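Long-range contact in acetoin utilization protein (Exiguobacterium sibiricum, PDB 2Q04), which is probably an acetyltransferase of the GNAT family with a role in acetoin utilization, and binds calcium ions in the crystal: residues Val19-Tyr33 against Ala56-Asn70. Sequence-based numbering, arbitrary orientation.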
loop_
_atom_site.group_PDB
_atom_site.type_symbol
_atom_site.label_atom_id
_atom_site.label_comp_id
_atom_site.label_asym_id
_atom_site.label_seq_id
_atom_site.Cartn_x
_atom_site.Cartn_y
_atom_site.Cartn_z
ATOM N N VAL A 19 11.886 -0.256 16.183
ATOM C CA VAL A 19 11.867 -0.035 14.735
ATOM C C VAL A 19 11.344 1.361 14.444
ATOM O O VAL A 19 10.317 1.766 14.977
ATOM C CB VAL A 19 10.943 -1.094 14.003
ATOM C CG1 VAL A 19 10.961 -0.873 12.505
ATOM C CG2 VAL A 19 11.379 -2.519 14.342
ATOM N N GLU A 20 12.058 2.099 13.605
ATOM C CA GLU A 20 11.651 3.447 13.259
ATOM C C GLU A 20 10.712 3.416 12.075
ATOM O O GLU A 20 11.054 2.901 10.988
ATOM C CB GLU A 20 12.865 4.326 12.958
ATOM C CG GLU A 20 13.963 4.247 14.015
ATOM C CD GLU A 20 13.427 4.361 15.440
ATOM O OE1 GLU A 20 12.558 5.225 15.689
ATOM O OE2 GLU A 20 13.880 3.585 16.309
ATOM N N ILE A 21 9.509 3.925 12.294
ATOM C CA ILE A 21 8.487 3.959 11.272
ATOM C C ILE A 21 8.262 5.392 10.858
ATOM O O ILE A 21 7.763 6.198 11.634
ATOM C CB ILE A 21 7.198 3.333 11.778
ATOM C CG1 ILE A 21 7.462 1.859 12.116
ATOM C CG2 ILE A 21 6.087 3.453 10.721
ATOM C CD1 ILE A 21 6.329 1.168 12.674
ATOM N N GLU A 22 8.650 5.714 9.626
ATOM C CA GLU A 22 8.715 7.087 9.209
ATOM C C GLU A 22 8.553 7.261 7.703
ATOM O O GLU A 22 8.898 6.377 6.916
ATOM C CB GLU A 22 10.054 7.673 9.639
ATOM C CG GLU A 22 11.262 6.980 8.975
ATOM C CD GLU A 22 12.579 7.397 9.561
ATOM O OE1 GLU A 22 12.655 7.601 10.789
ATOM O OE2 GLU A 22 13.559 7.476 8.800
ATOM N N GLY A 23 8.095 8.450 7.316
ATOM C CA GLY A 23 7.983 8.823 5.919
ATOM C C GLY A 23 6.939 9.909 5.738
ATOM O O GLY A 23 6.289 10.310 6.713
ATOM N N PRO A 24 6.735 10.372 4.472
ATOM C CA PRO A 24 7.440 9.876 3.275
ATOM C C PRO A 24 8.945 10.216 3.262
ATOM O O PRO A 24 9.347 11.332 3.637
ATOM C CB PRO A 24 6.710 10.583 2.106
ATOM C CG PRO A 24 5.461 11.160 2.703
ATOM C CD PRO A 24 5.746 11.413 4.131
ATOM N N VAL A 25 9.753 9.241 2.845
ATOM C CA VAL A 25 11.211 9.386 2.774
ATOM C C VAL A 25 11.614 9.799 1.361
ATOM O O VAL A 25 11.115 9.250 0.384
ATOM C CB VAL A 25 11.921 8.035 3.124
ATOM C CG1 VAL A 25 13.421 8.203 3.133
ATOM C CG2 VAL A 25 11.422 7.496 4.477
ATOM N N THR A 26 12.526 10.754 1.256
ATOM C CA THR A 26 12.964 11.242 -0.052
ATOM C C THR A 26 13.786 10.189 -0.760
ATOM O O THR A 26 14.347 9.296 -0.124
ATOM C CB THR A 26 13.814 12.505 0.066
ATOM O OG1 THR A 26 15.013 12.204 0.773
ATOM C CG2 THR A 26 13.053 13.604 0.787
ATOM N N SER A 27 13.863 10.308 -2.086
ATOM C CA SER A 27 14.654 9.395 -2.908
ATOM C C SER A 27 16.117 9.405 -2.480
ATOM O O SER A 27 16.736 8.345 -2.326
ATOM C CB SER A 27 14.556 9.798 -4.382
ATOM O OG SER A 27 13.224 9.800 -4.817
ATOM N N GLN A 28 16.668 10.611 -2.301
ATOM C CA GLN A 28 18.069 10.775 -1.929
ATOM C C GLN A 28 18.404 9.964 -0.689
ATOM O O GLN A 28 19.409 9.259 -0.659
ATOM C CB GLN A 28 18.389 12.256 -1.684
ATOM N N ILE A 29 17.536 10.045 0.328
ATOM C CA ILE A 29 17.768 9.344 1.590
ATOM C C ILE A 29 17.515 7.827 1.452
ATOM O O ILE A 29 18.262 7.022 1.997
ATOM C CB ILE A 29 16.893 9.936 2.763
ATOM C CG1 ILE A 29 17.555 11.207 3.356
ATOM C CG2 ILE A 29 16.729 8.916 3.875
ATOM C CD1 ILE A 29 17.304 12.479 2.574
ATOM N N LEU A 30 16.465 7.453 0.718
ATOM C CA LEU A 30 16.145 6.017 0.490
ATOM C C LEU A 30 17.296 5.258 -0.145
ATOM O O LEU A 30 17.497 4.077 0.138
ATOM C CB LEU A 30 14.914 5.864 -0.399
ATOM C CG LEU A 30 13.560 5.843 0.293
ATOM C CD1 LEU A 30 12.462 5.602 -0.736
ATOM C CD2 LEU A 30 13.517 4.769 1.393
ATOM N N ALA A 31 18.022 5.925 -1.044
ATOM C CA ALA A 31 19.125 5.295 -1.772
ATOM C C ALA A 31 20.280 4.909 -0.854
ATOM O O ALA A 31 21.068 4.024 -1.181
ATOM C CB ALA A 31 19.618 6.217 -2.871
ATOM N N THR A 32 20.383 5.585 0.293
ATOM C CA THR A 32 21.473 5.328 1.251
ATOM C C THR A 32 21.167 4.123 2.168
ATOM O O THR A 32 22.075 3.555 2.778
ATOM C CB THR A 32 21.751 6.560 2.128
ATOM O OG1 THR A 32 20.599 6.856 2.925
ATOM C CG2 THR A 32 22.100 7.771 1.263
ATOM N N TYR A 33 19.890 3.750 2.266
ATOM C CA TYR A 33 19.497 2.603 3.076
ATOM C C TYR A 33 19.714 1.299 2.307
ATOM O O TYR A 33 20.151 1.309 1.157
ATOM C CB TYR A 33 18.027 2.718 3.511
ATOM C CG TYR A 33 17.707 3.949 4.341
ATOM C CD1 TYR A 33 18.536 4.349 5.382
ATOM C CD2 TYR A 33 16.537 4.662 4.128
ATOM C CE1 TYR A 33 18.236 5.472 6.149
ATOM C CE2 TYR A 33 16.216 5.770 4.901
ATOM C CZ TYR A 33 17.068 6.171 5.908
ATOM O OH TYR A 33 16.751 7.272 6.671
ATOM N N ALA A 56 9.528 7.182 -4.762
ATOM C CA ALA A 56 9.746 8.351 -3.903
ATOM C C ALA A 56 10.019 9.604 -4.721
ATOM O O ALA A 56 9.701 10.710 -4.291
ATOM C CB ALA A 56 10.883 8.095 -2.966
ATOM N N ALA A 57 10.612 9.423 -5.902
ATOM C CA ALA A 57 10.958 10.542 -6.784
ATOM C C ALA A 57 9.743 11.114 -7.536
ATOM O O ALA A 57 9.839 12.169 -8.152
ATOM C CB ALA A 57 12.028 10.109 -7.780
ATOM N N LEU A 58 8.622 10.402 -7.514
ATOM C CA LEU A 58 7.419 10.866 -8.208
ATOM C C LEU A 58 6.768 12.029 -7.470
ATOM O O LEU A 58 6.826 12.110 -6.231
ATOM C CB LEU A 58 6.411 9.731 -8.357
ATOM C CG LEU A 58 6.829 8.567 -9.250
ATOM C CD1 LEU A 58 5.840 7.407 -9.092
ATOM C CD2 LEU A 58 6.933 9.010 -10.719
ATOM N N GLU A 59 6.094 12.891 -8.232
ATOM C CA GLU A 59 5.408 14.049 -7.679
ATOM C C GLU A 59 4.451 13.638 -6.556
ATOM O O GLU A 59 4.465 14.220 -5.478
ATOM C CB GLU A 59 4.633 14.778 -8.786
ATOM C CG GLU A 59 4.204 16.198 -8.417
ATOM N N GLU A 60 3.653 12.603 -6.808
ATOM C CA GLU A 60 2.669 12.131 -5.827
ATOM C C GLU A 60 3.209 10.975 -4.946
ATOM O O GLU A 60 2.591 10.610 -3.934
ATOM C CB GLU A 60 1.375 11.689 -6.539
ATOM C CG GLU A 60 1.393 10.237 -7.108
ATOM C CD GLU A 60 2.263 10.076 -8.370
ATOM O OE1 GLU A 60 2.787 11.095 -8.894
ATOM O OE2 GLU A 60 2.403 8.926 -8.840
ATOM N N GLY A 61 4.366 10.426 -5.327
ATOM C CA GLY A 61 4.916 9.222 -4.678
ATOM C C GLY A 61 5.261 9.384 -3.199
ATOM O O GLY A 61 5.809 10.398 -2.793
ATOM N N ARG A 62 4.943 8.355 -2.405
ATOM C CA ARG A 62 5.261 8.332 -0.978
ATOM C C ARG A 62 5.738 6.953 -0.562
ATOM O O ARG A 62 5.044 5.939 -0.784
ATOM C CB ARG A 62 4.037 8.699 -0.146
ATOM C CG ARG A 62 3.486 10.029 -0.450
ATOM C CD ARG A 62 2.434 10.413 0.517
ATOM N NE ARG A 62 2.015 11.794 0.312
ATOM C CZ ARG A 62 1.459 12.567 1.247
ATOM N NH1 ARG A 62 1.271 12.104 2.480
ATOM N NH2 ARG A 62 1.121 13.820 0.956
ATOM N N ILE A 63 6.905 6.914 0.073
ATOM C CA ILE A 63 7.447 5.678 0.618
ATOM C C ILE A 63 7.635 5.837 2.131
ATOM O O ILE A 63 8.433 6.636 2.578
ATOM C CB ILE A 63 8.824 5.324 -0.028
ATOM C CG1 ILE A 63 8.689 5.141 -1.561
ATOM C CG2 ILE A 63 9.419 4.063 0.625
ATOM C CD1 ILE A 63 7.871 3.925 -1.985
ATOM N N ILE A 64 6.824 5.130 2.898
ATOM C CA ILE A 64 6.986 5.073 4.335
ATOM C C ILE A 64 7.683 3.754 4.658
ATOM O O ILE A 64 7.338 2.705 4.092
ATOM C CB ILE A 64 5.608 5.162 5.078
ATOM C CG1 ILE A 64 5.050 6.598 5.011
ATOM C CG2 ILE A 64 5.752 4.732 6.546
ATOM C CD1 ILE A 64 4.704 7.075 3.606
ATOM N N ILE A 65 8.680 3.810 5.543
ATOM C CA ILE A 65 9.535 2.645 5.817
ATOM C C ILE A 65 9.544 2.248 7.283
ATOM O O ILE A 65 9.333 3.077 8.154
ATOM C CB ILE A 65 10.985 2.916 5.395
ATOM C CG1 ILE A 65 11.577 4.094 6.212
ATOM C CG2 ILE A 65 11.053 3.203 3.900
ATOM C CD1 ILE A 65 13.036 4.323 5.971
ATOM N N ALA A 66 9.722 0.950 7.528
ATOM C CA ALA A 66 10.024 0.437 8.858
ATOM C C ALA A 66 11.499 0.111 8.844
ATOM O O ALA A 66 11.953 -0.698 8.033
ATOM C CB ALA A 66 9.214 -0.787 9.156
ATOM N N ARG A 67 12.250 0.741 9.746
ATOM C CA ARG A 67 13.687 0.803 9.618
ATOM C C ARG A 67 14.423 0.513 10.936
ATOM O O ARG A 67 13.959 0.875 12.013
ATOM C CB ARG A 67 14.072 2.202 9.104
ATOM C CG ARG A 67 15.535 2.433 8.946
ATOM C CD ARG A 67 15.826 3.866 8.471
ATOM N NE ARG A 67 15.301 4.896 9.388
ATOM C CZ ARG A 67 15.839 5.201 10.583
ATOM N NH1 ARG A 67 16.844 4.496 11.069
ATOM N NH2 ARG A 67 15.319 6.171 11.318
ATOM N N GLN A 68 15.551 -0.191 10.822
ATOM C CA GLN A 68 16.489 -0.367 11.920
ATOM C C GLN A 68 17.861 -0.002 11.404
ATOM O O GLN A 68 18.408 -0.701 10.581
ATOM C CB GLN A 68 16.493 -1.814 12.408
ATOM C CG GLN A 68 15.440 -2.131 13.461
ATOM C CD GLN A 68 15.678 -3.485 14.141
ATOM O OE1 GLN A 68 16.257 -4.404 13.545
ATOM N NE2 GLN A 68 15.230 -3.609 15.390
ATOM N N GLY A 69 18.408 1.112 11.883
ATOM C CA GLY A 69 19.676 1.620 11.365
ATOM C C GLY A 69 19.532 1.977 9.892
ATOM O O GLY A 69 18.591 2.640 9.511
ATOM N N ASN A 70 20.451 1.487 9.065
ATOM C CA ASN A 70 20.375 1.698 7.610
ATOM C C ASN A 70 19.521 0.632 6.904
ATOM O O ASN A 70 19.356 0.676 5.687
ATOM C CB ASN A 70 21.781 1.697 6.999
ATOM C CG ASN A 70 22.469 3.016 7.135
ATOM O OD1 ASN A 70 21.953 4.047 6.703
ATOM N ND2 ASN A 70 23.669 2.997 7.685
HETATM O O HOH W 1 8.772 9.027 -0.349
#
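An antiparallel strand pair in the mixed sheet of this GNAT-type protein joins Glu-20, Ile-21 and Glu-22 to Arg-67, Ala-66 and Ile-65. Glu-20 and Arg-67 exchange backbone bonds, as do Glu-22 and Ile-65, where Ile-65 N reaches Glu-22 O at 2.9 Å, almost straight (171°). The cis peptide before Pro-24 turns the chain, yet Val-25 N still donates to Ile-63 O, and one water bridges Val-25 O and Ile-63 N. Gly-23 suits the tight passage: with no side chain, it lets Ile-64 CG1 lie against its CA.

On the face carrying Glu-22, Ile-65 and Arg-67, the arginine bends at its third torsion (chi3 58°), bringing its guanidinium over to the carboxylate. It grips Glu-22 side-on: NH2 lies 3.1 Å from Glu-22 OE1, and NE bonds OE2. Both oxygens are met from above the carboxylate plane, and the two planes stand 57° apart. Arg-67 NH1 holds Gly-69 O, while Glu-20 CB covers one guanidinium face, so the group is held at its edge and covered on one face. Arg-67 CD packs over one face of the Tyr-33 ring, a CH-pi contact with CD 3.9 Å from the centroid; Asn-70 OD1 meets the ring's edge.

Ile-63 and Ile-65 pack against Leu-30 of helix 27-30, with Ala-56, at the end of helix 45-56, and the Tyr-33 ring beside them. Ile-65 sends CD1 to Tyr-33 CE2 (3.7 Å) and CG2 to Leu-30 CD2, while Leu-30 CD1 touches both Ile-63 CG2 and Ala-56 CB, whose small methyl allows close approach.

Helix 45-56 backs this side through Val-53, Leu-52 and Ile-55, and Val-53 O bonds Ser-27 OG. Across the sheet, Ile-21, Ile-64 and Ala-66 face helix 112-121, while strands 8-12 and 71-79 flank the pair.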